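Local coordinates for Lmo2125 protein (Listeria monocytogenes serovar 1/2a, PDB 5TU0) that binds maltose and, as a membrane lipoprotein of the solute-binding family, probably hands the sugar to a transporter, at residues D221-I224 against Q225-V229; A376-V379 against I380-V384; G18-D21 against Y22-I26; L86-K89 against D90-D93; Y201-K204 against W205-V209. The protein carries 2 engineered substitutions. All coordinates share one frame; numbering follows the deposited sequence.

All five contacts are local, joining side chains a few residues apart, and none touches another. Contacts 1, 2, 3 and 5 are partly buried turns of four different helices, each with one flank in the protein interior; contact 4 is a surface loop built of tight turns. Contacts 1 and 5 lie on consecutive helices, 217-229 and 193-208, with centres about 19 Å apart; contacts 3 and 4 belong to another part of the molecule, far across its centre from contact 5. Chemistry follows place: a methylene lies over a ring in contact 1, aliphatic chains and carboxylates line contact 2, waters bridge contacts 3 and 4, and contact 5 pairs two aromatic rings through an indole N-H.

Contact 1: residues D221-I224 against Q225-V229; sequences DDFI and QDQFV
Q227 lies over the ring of F223, one helical turn back on helix 217-229, and can be followed outward from its backbone. Its CB sits 3.7 Å from F223 O, the carbonyl that also accepts the Q227 backbone N-H. The next atom makes the main contact: CG of Q227, itself 3.3 Å from F223 O, stands over one face of the F223 ring, 4.1 Å from the centroid and displaced toward the rim, a CH-pi contact. A bend at chi2 (-67°) then lays the amide along the ring, the two planes only 17° apart, with CD 4.2 Å from F223 CZ and OE1 4.1 Å from F223 CE1. The ring itself reaches this position because F223 CG is anti to the backbone N (chi1 177°). Glutamine suits the site, since its methylene covers the ring face and its flat amide can lie nearly parallel to the ring at the rim. On another flank of the helix, D221 OD2 approaches Q225 CG at 3.6 Å, and the D221 side chain is about 6 Å from a bound glucose unit at its nearest atoms. D226 turns its carboxylate to a salt bridge with K230. Toward the interior, I224 and F228 rest on I236 of strand 235-238, F228 also meets Y246 edge to face, and F223 and I224 pack on M214 in the loop before the helix.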
loop_
_atom_site.group_PDB
_atom_site.type_symbol
_atom_site.label_atom_id
_atom_site.label_comp_id
_atom_site.label_asym_id
_atom_site.label_seq_id
_atom_site.Cartn_x
_atom_site.Cartn_y
_atom_site.Cartn_z
ATOM N N ASP A 221 -10.225 11.113 7.893
ATOM C CA ASP A 221 -10.401 10.692 6.500
ATOM C C ASP A 221 -11.731 11.220 5.953
ATOM O O ASP A 221 -11.782 11.704 4.816
ATOM C CB ASP A 221 -10.329 9.177 6.309
ATOM C CG ASP A 221 -10.273 8.796 4.831
ATOM O OD1 ASP A 221 -9.223 9.045 4.192
ATOM O OD2 ASP A 221 -11.278 8.281 4.306
ATOM N N ASP A 222 -12.801 11.146 6.750
ATOM C CA ASP A 222 -14.107 11.662 6.310
ATOM C C ASP A 222 -14.003 13.150 5.977
ATOM O O ASP A 222 -14.539 13.610 4.967
ATOM C CB ASP A 222 -15.205 11.467 7.369
ATOM C CG ASP A 222 -15.744 10.029 7.436
ATOM O OD1 ASP A 222 -15.334 9.148 6.646
ATOM O OD2 ASP A 222 -16.609 9.784 8.299
ATOM N N PHE A 223 -13.306 13.886 6.834
ATOM C CA PHE A 223 -13.111 15.313 6.645
ATOM C C PHE A 223 -12.356 15.580 5.352
ATOM O O PHE A 223 -12.766 16.386 4.532
ATOM C CB PHE A 223 -12.323 15.885 7.832
ATOM C CG PHE A 223 -12.003 17.342 7.703
ATOM C CD1 PHE A 223 -12.918 18.301 8.105
ATOM C CD2 PHE A 223 -10.775 17.758 7.195
ATOM C CE1 PHE A 223 -12.618 19.654 7.988
ATOM C CE2 PHE A 223 -10.473 19.112 7.072
ATOM C CZ PHE A 223 -11.400 20.056 7.465
ATOM N N ILE A 224 -11.235 14.899 5.185
ATOM C CA ILE A 224 -10.401 15.071 4.009
ATOM C C ILE A 224 -11.140 14.740 2.701
ATOM O O ILE A 224 -11.032 15.499 1.746
ATOM C CB ILE A 224 -9.099 14.255 4.142
ATOM C CG1 ILE A 224 -8.235 14.825 5.272
ATOM C CG2 ILE A 224 -8.291 14.270 2.847
ATOM C CD1 ILE A 224 -7.112 13.894 5.687
ATOM N N GLN A 225 -11.873 13.621 2.657
ATOM C CA GLN A 225 -12.598 13.225 1.441
ATOM C C GLN A 225 -13.716 14.206 1.124
ATOM O O GLN A 225 -13.976 14.520 -0.041
ATOM C CB GLN A 225 -13.187 11.814 1.566
ATOM C CG GLN A 225 -12.160 10.735 1.870
ATOM C CD GLN A 225 -10.971 10.762 0.949
ATOM O OE1 GLN A 225 -9.818 10.701 1.399
ATOM N NE2 GLN A 225 -11.226 10.884 -0.337
ATOM N N ASP A 226 -14.384 14.669 2.176
ATOM C CA ASP A 226 -15.468 15.619 2.043
ATOM C C ASP A 226 -14.936 16.925 1.420
ATOM O O ASP A 226 -15.567 17.474 0.511
ATOM C CB ASP A 226 -16.121 15.872 3.413
ATOM C CG ASP A 226 -17.351 16.760 3.328
ATOM O OD1 ASP A 226 -18.344 16.351 2.676
ATOM O OD2 ASP A 226 -17.342 17.844 3.956
ATOM N N GLN A 227 -13.781 17.411 1.894
ATOM C CA GLN A 227 -13.193 18.662 1.355
ATOM C C GLN A 227 -12.767 18.523 -0.112
ATOM O O GLN A 227 -13.036 19.404 -0.942
ATOM C CB GLN A 227 -12.001 19.131 2.198
ATOM C CG GLN A 227 -12.354 19.492 3.638
ATOM C CD GLN A 227 -13.237 20.724 3.752
ATOM O OE1 GLN A 227 -14.311 20.678 4.367
ATOM N NE2 GLN A 227 -12.799 21.823 3.166
ATOM N N PHE A 228 -12.100 17.427 -0.443
ATOM C CA PHE A 228 -11.668 17.239 -1.819
ATOM C C PHE A 228 -12.858 17.051 -2.785
ATOM O O PHE A 228 -12.919 17.699 -3.839
ATOM C CB PHE A 228 -10.701 16.065 -1.924
ATOM C CG PHE A 228 -10.033 15.967 -3.256
ATOM C CD1 PHE A 228 -9.084 16.893 -3.629
ATOM C CD2 PHE A 228 -10.352 14.942 -4.146
ATOM C CE1 PHE A 228 -8.467 16.819 -4.861
ATOM C CE2 PHE A 228 -9.726 14.854 -5.384
ATOM C CZ PHE A 228 -8.778 15.790 -5.738
ATOM N N VAL A 229 -13.807 16.188 -2.411
ATOM C CA VAL A 229 -14.992 15.894 -3.251
ATOM C C VAL A 229 -15.916 17.108 -3.415
ATOM O O VAL A 229 -16.679 17.182 -4.388
ATOM C CB VAL A 229 -15.767 14.641 -2.746
ATOM C CG1 VAL A 229 -17.072 14.440 -3.493
ATOM C CG2 VAL A 229 -14.904 13.398 -2.908
#

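Contact 2: residues A376-V379 against I380-V384; sequences AVKV and IEDNV
V377 O receives the backbone N-H of E381 at 2.9 Å in a nearly straight bond (172°), one of four successive i to i+4 links that make this part of helix 369-387 a regular alpha helix. The others run from I380 N to A376 O at 3.0 Å, from D382 N to K378 O and from N383 N to V379 O. The helix is amphipathic, and its side chains sort accordingly. A376, V377 and I380 are apolar and buried: A376 packs on L358 of helix 348-363, while V377 and I380 rest on I188 of strand 187-189. Alanine lets the neighbouring helix come close, and the branched residues fill the space above the strand. Outward from these, the acidic residues lie back over the preceding turn. E381 has CG beside its backbone N (chi1 -74°), which sets that methylene 3.2 Å from V377 O and brings the carboxylate up to the valine, OE2 lying 3.7 Å from V377 CG1. K378 extends past D382, its CG 3.8 Å from D382 OD2. Their charges are opposite but do not touch, K378 NZ staying 5.4 Å from D382 OD2, so any attraction is probably weak at this exposed position. V379 and N383 run side by side and point the same way, with V379 CG1 3.9 Å from N383 ND2.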
loop_
_atom_site.group_PDB
_atom_site.type_symbol
_atom_site.label_atom_id
_atom_site.label_comp_id
_atom_site.label_asym_id
_atom_site.label_seq_id
_atom_site.Cartn_x
_atom_site.Cartn_y
_atom_site.Cartn_z
ATOM N N ALA A 376 7.002 6.603 22.334
ATOM C CA ALA A 376 6.310 5.607 21.517
ATOM C C ALA A 376 7.250 4.444 21.172
ATOM O O ALA A 376 6.837 3.291 21.212
ATOM C CB ALA A 376 5.767 6.245 20.262
ATOM N N VAL A 377 8.510 4.735 20.873
ATOM C CA VAL A 377 9.446 3.655 20.548
ATOM C C VAL A 377 9.641 2.747 21.779
ATOM O O VAL A 377 9.751 1.516 21.637
ATOM C CB VAL A 377 10.762 4.196 19.969
ATOM C CG1 VAL A 377 11.844 3.118 19.919
ATOM C CG2 VAL A 377 10.502 4.759 18.579
ATOM N N LYS A 378 9.664 3.338 22.980
ATOM C CA LYS A 378 9.795 2.531 24.193
ATOM C C LYS A 378 8.576 1.606 24.336
ATOM O O LYS A 378 8.720 0.461 24.741
ATOM C CB LYS A 378 10.006 3.396 25.453
ATOM C CG LYS A 378 10.220 2.557 26.700
ATOM C CD LYS A 378 10.871 3.343 27.843
ATOM C CE LYS A 378 11.348 2.399 28.943
ATOM N NZ LYS A 378 12.225 3.087 29.936
ATOM N N VAL A 379 7.394 2.087 23.974
ATOM C CA VAL A 379 6.178 1.256 24.022
ATOM C C VAL A 379 6.315 0.073 23.058
ATOM O O VAL A 379 6.035 -1.074 23.413
ATOM C CB VAL A 379 4.909 2.071 23.673
ATOM C CG1 VAL A 379 3.701 1.177 23.431
ATOM C CG2 VAL A 379 4.600 3.085 24.763
ATOM N N ILE A 380 6.763 0.365 21.845
ATOM C CA ILE A 380 6.894 -0.671 20.819
ATOM C C ILE A 380 7.934 -1.730 21.235
ATOM O O ILE A 380 7.655 -2.928 21.181
ATOM C CB ILE A 380 7.256 -0.034 19.458
ATOM C CG1 ILE A 380 6.129 0.911 18.993
ATOM C CG2 ILE A 380 7.508 -1.106 18.413
ATOM C CD1 ILE A 380 6.493 1.752 17.791
ATOM N N GLU A 381 9.113 -1.264 21.655
ATOM C CA GLU A 381 10.225 -2.110 22.106
ATOM C C GLU A 381 9.820 -3.058 23.209
ATOM O O GLU A 381 10.174 -4.246 23.188
ATOM C CB GLU A 381 11.363 -1.258 22.668
ATOM C CG GLU A 381 12.175 -0.529 21.631
ATOM C CD GLU A 381 13.256 0.347 22.240
ATOM O OE1 GLU A 381 13.200 0.675 23.451
ATOM O OE2 GLU A 381 14.166 0.709 21.484
ATOM N N ASP A 382 9.089 -2.520 24.180
ATOM C CA ASP A 382 8.645 -3.309 25.314
ATOM C C ASP A 382 7.645 -4.360 24.867
ATOM O O ASP A 382 7.727 -5.497 25.310
ATOM C CB ASP A 382 8.110 -2.420 26.451
ATOM C CG ASP A 382 9.225 -1.641 27.162
ATOM O OD1 ASP A 382 10.422 -1.882 26.861
ATOM O OD2 ASP A 382 8.919 -0.786 28.027
ATOM N N ASN A 383 6.722 -3.991 23.983
ATOM C CA ASN A 383 5.765 -4.980 23.441
ATOM C C ASN A 383 6.457 -6.073 22.632
ATOM O O ASN A 383 6.083 -7.239 22.733
ATOM C CB ASN A 383 4.682 -4.313 22.607
ATOM C CG ASN A 383 3.621 -3.653 23.463
ATOM O OD1 ASN A 383 3.328 -4.110 24.570
ATOM N ND2 ASN A 383 3.014 -2.593 22.948
ATOM N N VAL A 384 7.459 -5.700 21.842
ATOM C CA VAL A 384 8.222 -6.675 21.053
ATOM C C VAL A 384 8.907 -7.696 21.986
ATOM O O VAL A 384 8.811 -8.909 21.768
ATOM C CB VAL A 384 9.254 -5.975 20.123
ATOM C CG1 VAL A 384 10.252 -6.967 19.544
ATOM C CG2 VAL A 384 8.549 -5.226 19.004
#

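Contact 3: residues G18-D21 against Y22-I26; sequences GYKD and YVNKI
Y19 and V23 make the first direct i to i+4 link here in helix 17-34; G18, just before, does not touch Y22, and a water spans the gap, donating to G18 O at 2.8 Å and accepting from Y22 N at 2.9 Å. Y19 O accepts V23 N at 2.9 Å, nearly straight at 169°. V23 CG1 is anti to the backbone N (chi1 172°), which leaves CG2 beside N and 3.4 Å from Y19 O. The phenol of Y19 leads away to E310 and K274. K20 O accepts N24 N, and the two side chains run alongside, K20 CG 4.0 Å from N24 ND2. D21 O accepts K25 N; a second water donates to D21 OD1 and accepts from N24 ND2, so a carboxylate and an amide suit its two ends. The helix is the crossover of a beta-alpha-beta unit: apolar V23 faces V13 and V15 of strand 10-15 and V40 of strand 37-42, and Y22 packs against helices 285-295 and 298-308.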
loop_
_atom_site.group_PDB
_atom_site.type_symbol
_atom_site.label_atom_id
_atom_site.label_comp_id
_atom_site.label_asym_id
_atom_site.label_seq_id
_atom_site.Cartn_x
_atom_site.Cartn_y
_atom_site.Cartn_z
ATOM N N GLY A 18 -14.035 -8.284 -7.740
ATOM C CA GLY A 18 -13.410 -7.418 -8.733
ATOM C C GLY A 18 -12.466 -8.084 -9.714
ATOM O O GLY A 18 -12.078 -7.479 -10.694
ATOM N N TYR A 19 -12.090 -9.329 -9.453
ATOM C CA TYR A 19 -11.196 -10.049 -10.348
ATOM C C TYR A 19 -11.854 -11.252 -11.021
ATOM O O TYR A 19 -11.221 -11.908 -11.837
ATOM C CB TYR A 19 -9.969 -10.534 -9.589
ATOM C CG TYR A 19 -9.222 -9.435 -8.873
ATOM C CD1 TYR A 19 -8.645 -8.397 -9.577
ATOM C CD2 TYR A 19 -9.066 -9.457 -7.484
ATOM C CE1 TYR A 19 -7.962 -7.383 -8.928
ATOM C CE2 TYR A 19 -8.386 -8.445 -6.827
ATOM C CZ TYR A 19 -7.831 -7.412 -7.551
ATOM O OH TYR A 19 -7.158 -6.415 -6.900
ATOM N N LYS A 20 -13.120 -11.520 -10.695
ATOM C CA LYS A 20 -13.812 -12.697 -11.242
ATOM C C LYS A 20 -13.857 -12.681 -12.769
ATOM O O LYS A 20 -13.498 -13.680 -13.411
ATOM C CB LYS A 20 -15.228 -12.811 -10.666
ATOM C CG LYS A 20 -15.842 -14.190 -10.848
ATOM C CD LYS A 20 -17.302 -14.192 -10.453
ATOM C CE LYS A 20 -17.925 -15.560 -10.648
ATOM N NZ LYS A 20 -19.400 -15.449 -10.507
ATOM N N ASP A 21 -14.278 -11.557 -13.351
ATOM C CA ASP A 21 -14.353 -11.446 -14.829
ATOM C C ASP A 21 -12.982 -11.617 -15.484
ATOM O O ASP A 21 -12.851 -12.254 -16.535
ATOM C CB ASP A 21 -14.955 -10.106 -15.250
ATOM C CG ASP A 21 -16.422 -9.966 -14.865
ATOM O OD1 ASP A 21 -17.061 -10.984 -14.522
ATOM O OD2 ASP A 21 -16.947 -8.833 -14.930
ATOM N N TYR A 22 -11.964 -11.030 -14.856
ATOM C CA TYR A 22 -10.603 -11.127 -15.341
ATOM C C TYR A 22 -10.133 -12.570 -15.352
ATOM O O TYR A 22 -9.615 -13.048 -16.374
ATOM C CB TYR A 22 -9.658 -10.260 -14.489
ATOM C CG TYR A 22 -8.213 -10.618 -14.657
ATOM C CD1 TYR A 22 -7.534 -10.294 -15.823
ATOM C CD2 TYR A 22 -7.507 -11.267 -13.631
ATOM C CE1 TYR A 22 -6.198 -10.634 -15.991
ATOM C CE2 TYR A 22 -6.169 -11.604 -13.786
ATOM C CZ TYR A 22 -5.518 -11.278 -14.969
ATOM O OH TYR A 22 -4.185 -11.599 -15.141
ATOM N N VAL A 23 -10.325 -13.270 -14.237
ATOM C CA VAL A 23 -9.918 -14.669 -14.158
ATOM C C VAL A 23 -10.696 -15.502 -15.208
ATOM O O VAL A 23 -10.099 -16.354 -15.891
ATOM C CB VAL A 23 -10.039 -15.235 -12.726
ATOM C CG1 VAL A 23 -9.803 -16.741 -12.699
ATOM C CG2 VAL A 23 -9.035 -14.542 -11.812
ATOM N N ASN A 24 -11.991 -15.239 -15.354
ATOM C CA ASN A 24 -12.803 -15.956 -16.357
ATOM C C ASN A 24 -12.325 -15.709 -17.782
ATOM O O ASN A 24 -12.298 -16.644 -18.594
ATOM C CB ASN A 24 -14.300 -15.669 -16.211
ATOM C CG ASN A 24 -14.941 -16.490 -15.108
ATOM O OD1 ASN A 24 -14.520 -17.611 -14.829
ATOM N ND2 ASN A 24 -15.968 -15.943 -14.486
ATOM N N LYS A 25 -11.917 -14.479 -18.075
ATOM C CA LYS A 25 -11.379 -14.152 -19.383
ATOM C C LYS A 25 -10.088 -14.926 -19.686
ATOM O O LYS A 25 -9.953 -15.493 -20.762
ATOM C CB LYS A 25 -11.092 -12.657 -19.518
ATOM C CG LYS A 25 -10.685 -12.236 -20.927
ATOM C CD LYS A 25 -10.576 -10.721 -21.063
ATOM C CE LYS A 25 -10.776 -10.234 -22.490
ATOM N NZ LYS A 25 -12.204 -10.293 -22.888
ATOM N N ILE A 26 -9.151 -14.963 -18.741
ATOM C CA ILE A 26 -7.857 -15.599 -19.014
ATOM C C ILE A 26 -7.749 -17.098 -18.754
ATOM O O ILE A 26 -6.805 -17.718 -19.236
ATOM C CB ILE A 26 -6.707 -14.913 -18.238
ATOM C CG1 ILE A 26 -6.790 -15.196 -16.727
ATOM C CG2 ILE A 26 -6.715 -13.418 -18.533
ATOM C CD1 ILE A 26 -5.573 -14.738 -15.929
HETATM O O HOH W 1 -12.436 -8.594 -13.291
HETATM O O HOH W 2 -17.178 -13.611 -14.783
#

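Contact 4: residues L86-K89 against D90-D93; sequences LGNK and DDYD
This is a surface contact within the loop that leads into helix 94-99, where Y92 folds back over the backbone of N88 and K89 and against the side chain of L86. The tyrosine ring has N88 O over one face, with Y92 CD2 3.5 Å from that oxygen. The L86 and Y92 side chains cross at about a right angle, L86 CD1 lying 4.1 Å from Y92 CD2 and L86 CD2 4.1 Å from Y92 CE2. Placing CG beside the backbone N (chi1 -70°) swings the ring of Y92 back across the turn. The chain reverses in steps: a type I beta turn spans L86 to K89, followed by short-range bonds from D91 N to N88 O at 2.9 Å and from Y92 N to K89 O at 3.0 Å. Both donors stand well above the carbonyl planes, 49° and 61° out of them, as in a short 3-10 turn, where i to i+3 bonds wind the chain tightly. G87, in the exposed corner of the turn, has its O linked by a water to D90 N. Another water accepts from N88 N and gives a weak bond to Y92 OH, whose main partner is P110 O. The polar ends fasten the loop to its surroundings: N88 ND2 donates to T296 OG1 and D293 O, and D91 makes a salt bridge with K316. L86 packs on I106 and P110 of strand 105-121.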
loop_
_atom_site.group_PDB
_atom_site.type_symbol
_atom_site.label_atom_id
_atom_site.label_comp_id
_atom_site.label_asym_id
_atom_site.label_seq_id
_atom_site.Cartn_x
_atom_site.Cartn_y
_atom_site.Cartn_z
ATOM N N LEU A 86 9.359 -18.134 -8.709
ATOM C CA LEU A 86 9.002 -16.989 -9.541
ATOM C C LEU A 86 9.428 -17.259 -10.982
ATOM O O LEU A 86 10.550 -16.943 -11.383
ATOM C CB LEU A 86 9.658 -15.718 -9.023
ATOM C CG LEU A 86 9.318 -15.343 -7.588
ATOM C CD1 LEU A 86 10.046 -14.060 -7.219
ATOM C CD2 LEU A 86 7.819 -15.193 -7.405
ATOM N N GLY A 87 8.517 -17.847 -11.759
ATOM C CA GLY A 87 8.791 -18.158 -13.158
ATOM C C GLY A 87 9.123 -16.923 -13.973
ATOM O O GLY A 87 9.905 -16.987 -14.931
ATOM N N ASN A 88 8.543 -15.797 -13.574
ATOM C CA ASN A 88 8.766 -14.516 -14.246
ATOM C C ASN A 88 9.733 -13.628 -13.493
ATOM O O ASN A 88 9.629 -12.410 -13.562
ATOM C CB ASN A 88 7.435 -13.816 -14.423
ATOM C CG ASN A 88 6.500 -14.633 -15.263
ATOM O OD1 ASN A 88 6.845 -14.975 -16.389
ATOM N ND2 ASN A 88 5.344 -14.988 -14.725
ATOM N N LYS A 89 10.700 -14.246 -12.820
ATOM C CA LYS A 89 11.713 -13.514 -12.038
ATOM C C LYS A 89 12.456 -12.456 -12.871
ATOM O O LYS A 89 12.746 -11.362 -12.378
ATOM C CB LYS A 89 12.725 -14.507 -11.443
ATOM C CG LYS A 89 13.684 -13.904 -10.421
ATOM C CD LYS A 89 14.780 -14.887 -10.024
ATOM C CE LYS A 89 15.764 -14.239 -9.056
ATOM N NZ LYS A 89 17.003 -15.046 -8.903
ATOM N N ASP A 90 12.762 -12.781 -14.130
ATOM C CA ASP A 90 13.483 -11.841 -15.007
ATOM C C ASP A 90 12.700 -10.559 -15.256
ATOM O O ASP A 90 13.260 -9.582 -15.703
ATOM C CB ASP A 90 13.836 -12.489 -16.363
ATOM C CG ASP A 90 14.915 -13.535 -16.249
ATOM O OD1 ASP A 90 15.614 -13.562 -15.215
ATOM O OD2 ASP A 90 15.092 -14.316 -17.214
ATOM N N ASP A 91 11.406 -10.586 -14.964
ATOM C CA ASP A 91 10.540 -9.430 -15.152
ATOM C C ASP A 91 10.125 -8.779 -13.832
ATOM O O ASP A 91 9.169 -8.004 -13.808
ATOM C CB ASP A 91 9.298 -9.841 -15.951
ATOM C CG ASP A 91 9.642 -10.396 -17.319
ATOM O OD1 ASP A 91 10.520 -9.837 -18.011
ATOM O OD2 ASP A 91 9.005 -11.392 -17.712
ATOM N N TYR A 92 10.835 -9.082 -12.744
ATOM C CA TYR A 92 10.550 -8.475 -11.446
ATOM C C TYR A 92 11.778 -7.771 -10.852
ATOM O O TYR A 92 12.880 -8.338 -10.845
ATOM C CB TYR A 92 10.172 -9.522 -10.398
ATOM C CG TYR A 92 8.841 -10.237 -10.524
ATOM C CD1 TYR A 92 7.662 -9.542 -10.756
ATOM C CD2 TYR A 92 8.753 -11.601 -10.239
ATOM C CE1 TYR A 92 6.441 -10.207 -10.821
ATOM C CE2 TYR A 92 7.543 -12.278 -10.297
ATOM C CZ TYR A 92 6.390 -11.581 -10.583
ATOM O OH TYR A 92 5.192 -12.262 -10.612
ATOM N N ASP A 93 11.581 -6.564 -10.335
ATOM C CA ASP A 93 12.628 -5.866 -9.590
ATOM C C ASP A 93 12.877 -6.651 -8.303
ATOM O O ASP A 93 11.981 -7.326 -7.803
ATOM C CB ASP A 93 12.178 -4.439 -9.177
ATOM C CG ASP A 93 12.298 -3.397 -10.304
ATOM O OD1 ASP A 93 13.194 -3.508 -11.177
ATOM O OD2 ASP A 93 11.508 -2.420 -10.283
HETATM O O HOH W 3 12.121 -15.174 -15.668
HETATM O O HOH W 4 6.443 -15.315 -11.327
#

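Contact 5: residues Y201-K204 against W205-V209; sequences YATK and WFQDV
An aromatic pair spaced i to i+4 marks the last turns of helix 193-208, where Y201 and W205 lie side by side. The indole N-H of W205 points at the phenol oxygen: NE1 to Y201 OH is 3.1 Å at 169°, with the oxygen in the indole plane. The same edge meets the tyrosine face in an offset edge-to-face pair, planes 66° apart, W205 CD1 coming to 3.7 Å from Y201 CE2. Y201 CG lies anti to its own N and W205 CG beside its N (chi1 -78°), which brings the two rings together. Y201 OH also bonds to E136, so two partners grip this oxygen. Tryptophan suits its buried place by offering both a broad apolar surface and an N-H, for which tyrosine supplies the oxygen. F206 N bonds to A202 O, and the F206 ring leans on that carbonyl with CD2 3.2 Å from the oxygen. T203 CG2 and Q207 CG touch at 3.9 Å. Around W205, F156, W160 and W210 add further rings, so that the indole sits in an aromatic cluster at the C-terminal end of an alpha helix.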
loop_
_atom_site.group_PDB
_atom_site.type_symbol
_atom_site.label_atom_id
_atom_site.label_comp_id
_atom_site.label_asym_id
_atom_site.label_seq_id
_atom_site.Cartn_x
_atom_site.Cartn_y
_atom_site.Cartn_z
ATOM N N TYR A 201 8.222 18.501 10.998
ATOM C CA TYR A 201 7.613 19.078 9.804
ATOM C C TYR A 201 6.087 18.877 9.800
ATOM O O TYR A 201 5.313 19.823 9.535
ATOM C CB TYR A 201 8.233 18.511 8.527
ATOM C CG TYR A 201 7.716 19.197 7.315
ATOM C CD1 TYR A 201 8.135 20.500 6.996
ATOM C CD2 TYR A 201 6.767 18.584 6.486
ATOM C CE1 TYR A 201 7.639 21.149 5.889
ATOM C CE2 TYR A 201 6.267 19.241 5.367
ATOM C CZ TYR A 201 6.707 20.511 5.072
ATOM O OH TYR A 201 6.195 21.171 3.964
ATOM N N ALA A 202 5.652 17.671 10.121
ATOM C CA ALA A 202 4.208 17.380 10.192
ATOM C C ALA A 202 3.495 18.264 11.219
ATOM O O ALA A 202 2.402 18.770 10.965
ATOM C CB ALA A 202 3.963 15.905 10.510
ATOM N N THR A 203 4.140 18.451 12.368
ATOM C CA THR A 203 3.580 19.222 13.446
ATOM C C THR A 203 3.326 20.674 13.006
ATOM O O THR A 203 2.344 21.282 13.447
ATOM C CB THR A 203 4.489 19.119 14.696
ATOM O OG1 THR A 203 4.572 17.730 15.106
ATOM C CG2 THR A 203 3.957 19.923 15.853
ATOM N N LYS A 204 4.183 21.207 12.134
ATOM C CA LYS A 204 4.003 22.587 11.635
ATOM C C LYS A 204 2.682 22.690 10.857
ATOM O O LYS A 204 1.945 23.673 11.001
ATOM C CB LYS A 204 5.168 23.033 10.738
ATOM C CG LYS A 204 6.557 23.040 11.364
ATOM C CD LYS A 204 6.736 24.059 12.470
ATOM C CE LYS A 204 8.184 24.083 12.953
ATOM N NZ LYS A 204 8.322 24.885 14.209
ATOM N N TRP A 205 2.384 21.684 10.029
ATOM C CA TRP A 205 1.114 21.678 9.289
ATOM C C TRP A 205 -0.075 21.578 10.249
ATOM O O TRP A 205 -1.027 22.358 10.148
ATOM C CB TRP A 205 1.072 20.560 8.249
ATOM C CG TRP A 205 1.859 20.891 6.995
ATOM C CD1 TRP A 205 3.203 20.683 6.773
ATOM C CD2 TRP A 205 1.339 21.480 5.792
ATOM N NE1 TRP A 205 3.542 21.125 5.508
ATOM C CE2 TRP A 205 2.419 21.616 4.889
ATOM C CE3 TRP A 205 0.068 21.923 5.397
ATOM C CZ2 TRP A 205 2.261 22.166 3.607
ATOM C CZ3 TRP A 205 -0.087 22.471 4.136
ATOM C CH2 TRP A 205 1.013 22.572 3.247
ATOM N N PHE A 206 -0.012 20.644 11.195
ATOM C CA PHE A 206 -1.098 20.501 12.197
ATOM C C PHE A 206 -1.347 21.751 13.023
ATOM O O PHE A 206 -2.511 22.161 13.222
ATOM C CB PHE A 206 -0.780 19.370 13.180
ATOM C CG PHE A 206 -1.008 18.017 12.615
ATOM C CD1 PHE A 206 -2.294 17.601 12.345
ATOM C CD2 PHE A 206 0.050 17.134 12.410
ATOM C CE1 PHE A 206 -2.543 16.343 11.850
ATOM C CE2 PHE A 206 -0.189 15.880 11.890
ATOM C CZ PHE A 206 -1.486 15.475 11.619
ATOM N N GLN A 207 -0.254 22.353 13.490
ATOM C CA GLN A 207 -0.324 23.480 14.410
ATOM C C GLN A 207 -0.496 24.868 13.761
ATOM O O GLN A 207 -1.191 25.719 14.324
ATOM C CB GLN A 207 0.894 23.447 15.345
ATOM C CG GLN A 207 0.851 22.294 16.344
ATOM C CD GLN A 207 -0.223 22.488 17.420
ATOM O OE1 GLN A 207 -0.317 23.558 18.025
ATOM N NE2 GLN A 207 -1.024 21.447 17.674
ATOM N N ASP A 208 0.088 25.078 12.574
ATOM C CA ASP A 208 0.049 26.398 11.916
ATOM C C ASP A 208 -0.877 26.562 10.726
ATOM O O ASP A 208 -1.184 27.692 10.353
ATOM C CB ASP A 208 1.445 26.775 11.406
ATOM C CG ASP A 208 2.495 26.775 12.490
ATOM O OD1 ASP A 208 2.157 26.779 13.677
ATOM O OD2 ASP A 208 3.680 26.778 12.134
ATOM N N VAL A 209 -1.317 25.479 10.119
ATOM C CA VAL A 209 -2.076 25.585 8.875
ATOM C C VAL A 209 -3.452 24.939 8.922
ATOM O O VAL A 209 -4.446 25.536 8.566
ATOM C CB VAL A 209 -1.293 24.846 7.753
ATOM C CG1 VAL A 209 -2.074 24.783 6.443
ATOM C CG2 VAL A 209 0.075 25.466 7.542
#